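PDB 6ULY: amino acid adenylation domain-containing protein from Bacillus stratosphericus LAMA 585, which probably activates a keto acid as its acyl adenylate, as the adenylation domain of a depsipeptide-forming nonribosomal peptide synthetase. Local coordinates for residues Thr17-Leu22 and His166-Asp171; Leu63-Gly68 and His123-Thr128. All blocks are in the same frame, centred on the assembly; numbering follows the deposited sequence.

Interaction 1: residues Thr17-Leu22 and His166-Asp171; sequences TLQDVL and HPAAPD
The side-chain amide of Q19 is approached in two ways by the loop 166-171. At its nitrogen edge it meets the carbonyl oxygen of H166, which lies within 1° of the amide plane, while the methyl group of A168 sits over one face, with A168 CB 3.9 Å from Q19 NE2 and almost directly above it. The imidazole of H166 leads away from the helix, and one of its faces is partly covered by CD of P167, 3.6 Å above the plane and displaced toward the rim.

The polar link is the hydrogen bond from Q19 NE2 to H166 O. It is nearly straight, with an angle of 166° at the hydrogen, and the donor stands almost in line with the carbonyl bond. The modelled separation of Q19 NE2 and H166 O, 2.5 Å, is unusually short, and its exact value is doubtful. The Q19 chain is extended beyond CG, which carries the amide from the first turn of helix 18-26 across to the loop.

T17, the N-cap residue of that helix, also meets A168: T17 OG1, trans to the backbone N (chi1 177°), faces the methyl, 3.7 Å from A168 CB. The loop thus passes the start of an N-terminal helix as it leads to strand 173-178, which runs into the phosphate-binding loop of ANL enzymes.

Q19 NE2 also donates to V89 O of helix 78-91, which is consistent with the assigned orientation of the amide. Because Q19 OE1 lies 3.2 Å from H166 O, two acceptors in a close fit, the short bond is to be read with care.

Interaction 2: residues Leu63-Gly68 and His123-Thr128; sequences LGLKAG and HPLILT. With SO4 (sulfate ion), chain I.
Apolar contact between L125 and two leucines, L63 and L65, joins these segments, and no hydrogen bond crosses between them. A single methyl, CD2 of L125, takes both partners: CD1 of L63 lies 3.7 Å from it and CD1 of L65 3.8 Å. L65 adds its other branch, with CD2 at 3.9 Å from L125 CD2, so both methyls of its fork face the same carbon. In each pair the side chains cross at about a right angle. With CG trans to the backbone N (chi1 168°), L125 projects from the strand toward the loop, and A151 of strand 150-152 packs against both L63 and L125.

The two leucines reach L125 from a tight change of direction. Helix 46-62 ends in a Schellman motif at G64, whose positive phi (99°) turns the chain out of the helix and toward strand 70-74. In a mixed sheet of the adenylation domain, strand 125-128 lies between 70-74 and 150-152, parallel to both.

The sulfate ion, probably acquired from the crystallisation liquor, is held by one hydrogen bond from this loop: the backbone N of A67 donates to its O3 at 3.0 Å. K66 passes alongside in plain packing with its aliphatic carbons, K66 CD coming 3.2 Å from sulfate O2, while its ammonium lies too far from the sulfate oxygens for a hydrogen bond.

Overall arrangement
The centres of the two interactions are 19 Å apart, yet their segments touch: CD2 of the H166 ring lies 3.3 Å from CB of A67. The imidazole that turns away from helix 18-26 in interaction 1 thus packs on the loop 63-68 of interaction 2, and the same sulfate ion lies about 4 Å from that ring, at its nearest atoms. Along the chain, interaction 2 falls wholly between the two segments of interaction 1. Both are peripheral, centred about 25 and 27 Å from the centre of the chain, and neither supplies a residue to the keto acyl adenylate pocket, whose residues come from later in the sequence.

Interaction 1: residues Thr17-Leu22 and His166-Asp171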
loop_
_atom_site.group_PDB
_atom_site.type_symbol
_atom_site.label_atom_id
_atom_site.label_comp_id
_atom_site.label_asym_id
_atom_site.label_seq_id
_atom_site.Cartn_x
_atom_site.Cartn_y
_atom_site.Cartn_z
ATOM N N THR A 17 -14.019 -16.147 28.335
ATOM C CA THR A 17 -14.485 -14.935 27.684
ATOM C C THR A 17 -14.100 -13.732 28.539
ATOM O O THR A 17 -13.762 -13.865 29.719
ATOM C CB THR A 17 -16.005 -14.956 27.470
ATOM O OG1 THR A 17 -16.425 -13.719 26.883
ATOM C CG2 THR A 17 -16.750 -15.150 28.793
ATOM N N LEU A 18 -14.152 -12.543 27.935
ATOM C CA LEU A 18 -13.804 -11.342 28.684
ATOM C C LEU A 18 -14.841 -11.013 29.749
ATOM O O LEU A 18 -14.508 -10.347 30.732
ATOM C CB LEU A 18 -13.628 -10.150 27.741
ATOM C CG LEU A 18 -12.388 -10.146 26.834
ATOM C CD1 LEU A 18 -12.213 -8.769 26.211
ATOM C CD2 LEU A 18 -11.115 -10.550 27.564
ATOM N N GLN A 19 -16.087 -11.458 29.577
ATOM C CA GLN A 19 -17.079 -11.299 30.634
ATOM C C GLN A 19 -16.630 -11.994 31.913
ATOM O O GLN A 19 -16.761 -11.439 33.009
ATOM C CB GLN A 19 -18.429 -11.848 30.174
ATOM C CG GLN A 19 -19.117 -10.999 29.122
ATOM C CD GLN A 19 -20.407 -11.623 28.625
ATOM O OE1 GLN A 19 -21.001 -12.463 29.299
ATOM N NE2 GLN A 19 -20.842 -11.219 27.437
ATOM N N ASP A 20 -16.091 -13.209 31.791
ATOM C CA ASP A 20 -15.589 -13.917 32.963
ATOM C C ASP A 20 -14.383 -13.207 33.568
ATOM O O ASP A 20 -14.177 -13.267 34.785
ATOM C CB ASP A 20 -15.227 -15.359 32.591
ATOM C CG ASP A 20 -16.383 -16.110 31.946
ATOM O OD1 ASP A 20 -17.555 -15.741 32.184
ATOM O OD2 ASP A 20 -16.116 -17.074 31.196
ATOM N N VAL A 21 -13.579 -12.532 32.742
ATOM C CA VAL A 21 -12.454 -11.764 33.268
ATOM C C VAL A 21 -12.965 -10.645 34.168
ATOM O O VAL A 21 -12.478 -10.449 35.288
ATOM C CB VAL A 21 -11.594 -11.212 32.114
ATOM C CG1 VAL A 21 -10.558 -10.231 32.642
ATOM C CG2 VAL A 21 -10.913 -12.350 31.351
ATOM N N LEU A 22 -13.975 -9.913 33.694
ATOM C CA LEU A 22 -14.520 -8.804 34.467
ATOM C C LEU A 22 -15.204 -9.299 35.733
ATOM O O LEU A 22 -15.098 -8.666 36.791
ATOM C CB LEU A 22 -15.495 -8.008 33.600
ATOM C CG LEU A 22 -16.091 -6.745 34.224
ATOM C CD1 LEU A 22 -14.993 -5.763 34.601
ATOM C CD2 LEU A 22 -17.086 -6.101 33.276
ATOM N N HIS A 166 -25.020 -10.450 27.438
ATOM C CA HIS A 166 -25.151 -11.387 26.334
ATOM C C HIS A 166 -24.206 -12.567 26.546
ATOM O O HIS A 166 -23.014 -12.359 26.810
ATOM C CB HIS A 166 -24.836 -10.693 25.011
ATOM C CG HIS A 166 -24.948 -11.588 23.817
ATOM N ND1 HIS A 166 -23.897 -12.353 23.358
ATOM C CD2 HIS A 166 -25.986 -11.834 22.982
ATOM C CE1 HIS A 166 -24.283 -13.034 22.293
ATOM N NE2 HIS A 166 -25.546 -12.736 22.044
ATOM N N PRO A 167 -24.682 -13.807 26.435
ATOM C CA PRO A 167 -23.783 -14.952 26.626
ATOM C C PRO A 167 -22.847 -15.072 25.433
ATOM O O PRO A 167 -23.289 -15.269 24.301
ATOM C CB PRO A 167 -24.743 -16.142 26.726
ATOM C CG PRO A 167 -25.895 -15.740 25.862
ATOM C CD PRO A 167 -26.017 -14.233 25.971
ATOM N N ALA A 168 -21.553 -14.926 25.688
ATOM C CA ALA A 168 -20.550 -14.920 24.636
ATOM C C ALA A 168 -19.834 -16.262 24.575
ATOM O O ALA A 168 -19.674 -16.951 25.586
ATOM C CB ALA A 168 -19.529 -13.803 24.858
ATOM N N ALA A 169 -19.409 -16.625 23.367
ATOM C CA ALA A 169 -18.602 -17.806 23.104
ATOM C C ALA A 169 -17.149 -17.408 22.868
ATOM O O ALA A 169 -16.883 -16.349 22.285
ATOM C CB ALA A 169 -19.127 -18.557 21.878
ATOM N N PRO A 170 -16.187 -18.225 23.307
ATOM C CA PRO A 170 -14.770 -17.855 23.133
ATOM C C PRO A 170 -14.397 -17.412 21.726
ATOM O O PRO A 170 -13.512 -16.559 21.571
ATOM C CB PRO A 170 -14.036 -19.143 23.527
ATOM C CG PRO A 170 -14.929 -19.770 24.541
ATOM C CD PRO A 170 -16.339 -19.463 24.093
ATOM N N ASP A 171 -15.031 -17.960 20.695
ATOM C CA ASP A 171 -14.668 -17.623 19.325
ATOM C C ASP A 171 -15.415 -16.409 18.791
ATOM O O ASP A 171 -15.115 -15.958 17.681
ATOM C CB ASP A 171 -14.914 -18.821 18.405
ATOM C CG ASP A 171 -13.964 -19.966 18.685
ATOM O OD1 ASP A 171 -12.737 -19.729 18.690
ATOM O OD2 ASP A 171 -14.441 -21.095 18.921
#

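Interaction 2: residues Leu63-Gly68 and His123-Thr128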
loop_
_atom_site.group_PDB
_atom_site.type_symbol
_atom_site.label_atom_id
_atom_site.label_comp_id
_atom_site.label_asym_id
_atom_site.label_seq_id
_atom_site.Cartn_x
_atom_site.Cartn_y
_atom_site.Cartn_z
ATOM N N LEU A 63 -30.101 2.689 22.086
ATOM C CA LEU A 63 -29.820 3.171 20.739
ATOM C C LEU A 63 -29.967 2.087 19.681
ATOM O O LEU A 63 -29.728 2.361 18.502
ATOM C CB LEU A 63 -28.410 3.763 20.687
ATOM C CG LEU A 63 -28.216 4.986 21.588
ATOM C CD1 LEU A 63 -26.752 5.381 21.689
ATOM C CD2 LEU A 63 -29.051 6.154 21.082
ATOM N N GLY A 64 -30.352 0.873 20.068
ATOM C CA GLY A 64 -30.643 -0.179 19.122
ATOM C C GLY A 64 -29.532 -1.177 18.893
ATOM O O GLY A 64 -29.687 -2.060 18.042
ATOM N N LEU A 65 -28.429 -1.080 19.629
ATOM C CA LEU A 65 -27.289 -1.951 19.382
ATOM C C LEU A 65 -27.624 -3.390 19.747
ATOM O O LEU A 65 -28.100 -3.668 20.852
ATOM C CB LEU A 65 -26.078 -1.473 20.175
ATOM C CG LEU A 65 -25.248 -0.383 19.496
ATOM C CD1 LEU A 65 -26.129 0.762 19.024
ATOM C CD2 LEU A 65 -24.172 0.129 20.439
ATOM N N LYS A 66 -27.369 -4.303 18.813
ATOM C CA LYS A 66 -27.581 -5.727 19.010
ATOM C C LYS A 66 -26.238 -6.448 19.064
ATOM O O LYS A 66 -25.234 -5.970 18.532
ATOM C CB LYS A 66 -28.444 -6.313 17.887
ATOM C CG LYS A 66 -29.791 -5.621 17.713
ATOM C CD LYS A 66 -30.695 -5.822 18.927
ATOM C CE LYS A 66 -32.069 -5.202 18.708
ATOM N NZ LYS A 66 -33.024 -5.540 19.801
ATOM N N ALA A 67 -26.230 -7.605 19.725
ATOM C CA ALA A 67 -25.016 -8.404 19.828
ATOM C C ALA A 67 -24.439 -8.668 18.442
ATOM O O ALA A 67 -25.157 -9.066 17.521
ATOM C CB ALA A 67 -25.320 -9.725 20.541
ATOM N N GLY A 68 -23.134 -8.433 18.297
ATOM C CA GLY A 68 -22.453 -8.556 17.028
ATOM C C GLY A 68 -22.259 -7.247 16.292
ATOM O O GLY A 68 -21.378 -7.162 15.427
ATOM N N HIS A 123 -21.329 1.933 8.676
ATOM C CA HIS A 123 -21.841 3.085 9.404
ATOM C C HIS A 123 -22.218 2.719 10.834
ATOM O O HIS A 123 -23.388 2.842 11.217
ATOM C CB HIS A 123 -23.059 3.661 8.682
ATOM C CG HIS A 123 -22.851 3.868 7.214
ATOM N ND1 HIS A 123 -21.645 4.273 6.682
ATOM C CD2 HIS A 123 -23.696 3.725 6.165
ATOM C CE1 HIS A 123 -21.758 4.373 5.369
ATOM N NE2 HIS A 123 -22.991 4.043 5.031
ATOM N N PRO A 124 -21.270 2.272 11.648
ATOM C CA PRO A 124 -21.584 1.954 13.042
ATOM C C PRO A 124 -21.728 3.209 13.886
ATOM O O PRO A 124 -21.189 4.273 13.577
ATOM C CB PRO A 124 -20.379 1.126 13.497
ATOM C CG PRO A 124 -19.252 1.637 12.655
ATOM C CD PRO A 124 -19.858 2.004 11.324
ATOM N N LEU A 125 -22.472 3.062 14.978
ATOM C CA LEU A 125 -22.565 4.136 15.952
ATOM C C LEU A 125 -21.170 4.520 16.417
ATOM O O LEU A 125 -20.359 3.655 16.763
ATOM C CB LEU A 125 -23.419 3.701 17.148
ATOM C CG LEU A 125 -23.381 4.616 18.379
ATOM C CD1 LEU A 125 -24.045 5.949 18.074
ATOM C CD2 LEU A 125 -24.038 3.943 19.572
ATOM N N ILE A 126 -20.889 5.814 16.422
ATOM C CA ILE A 126 -19.639 6.323 16.966
ATOM C C ILE A 126 -19.872 6.686 18.425
ATOM O O ILE A 126 -20.807 7.425 18.755
ATOM C CB ILE A 126 -19.128 7.530 16.163
ATOM C CG1 ILE A 126 -18.925 7.143 14.689
ATOM C CG2 ILE A 126 -17.829 8.045 16.771
ATOM C CD1 ILE A 126 -18.538 8.303 13.787
ATOM N N LEU A 127 -19.029 6.146 19.296
ATOM C CA LEU A 127 -19.094 6.364 20.730
ATOM C C LEU A 127 -17.882 7.187 21.136
ATOM O O LEU A 127 -16.755 6.865 20.744
ATOM C CB LEU A 127 -19.111 5.025 21.467
ATOM C CG LEU A 127 -19.923 4.897 22.749
ATOM C CD1 LEU A 127 -21.363 5.313 22.528
ATOM C CD2 LEU A 127 -19.844 3.461 23.232
ATOM N N THR A 128 -18.109 8.240 21.918
ATOM C CA THR A 128 -17.065 9.222 22.171
ATOM C C THR A 128 -17.304 9.883 23.524
ATOM O O THR A 128 -18.138 9.435 24.318
ATOM C CB THR A 128 -17.019 10.257 21.037
ATOM O OG1 THR A 128 -16.165 11.346 21.411
ATOM C CG2 THR A 128 -18.414 10.786 20.738
HETATM S S SO4 I . -29.266 -9.298 21.210
HETATM O O1 SO4 I . -28.612 -10.486 20.722
HETATM O O2 SO4 I . -29.950 -8.645 20.120
HETATM O O3 SO4 I . -28.284 -8.407 21.771
HETATM O O4 SO4 I . -30.213 -9.686 22.230
#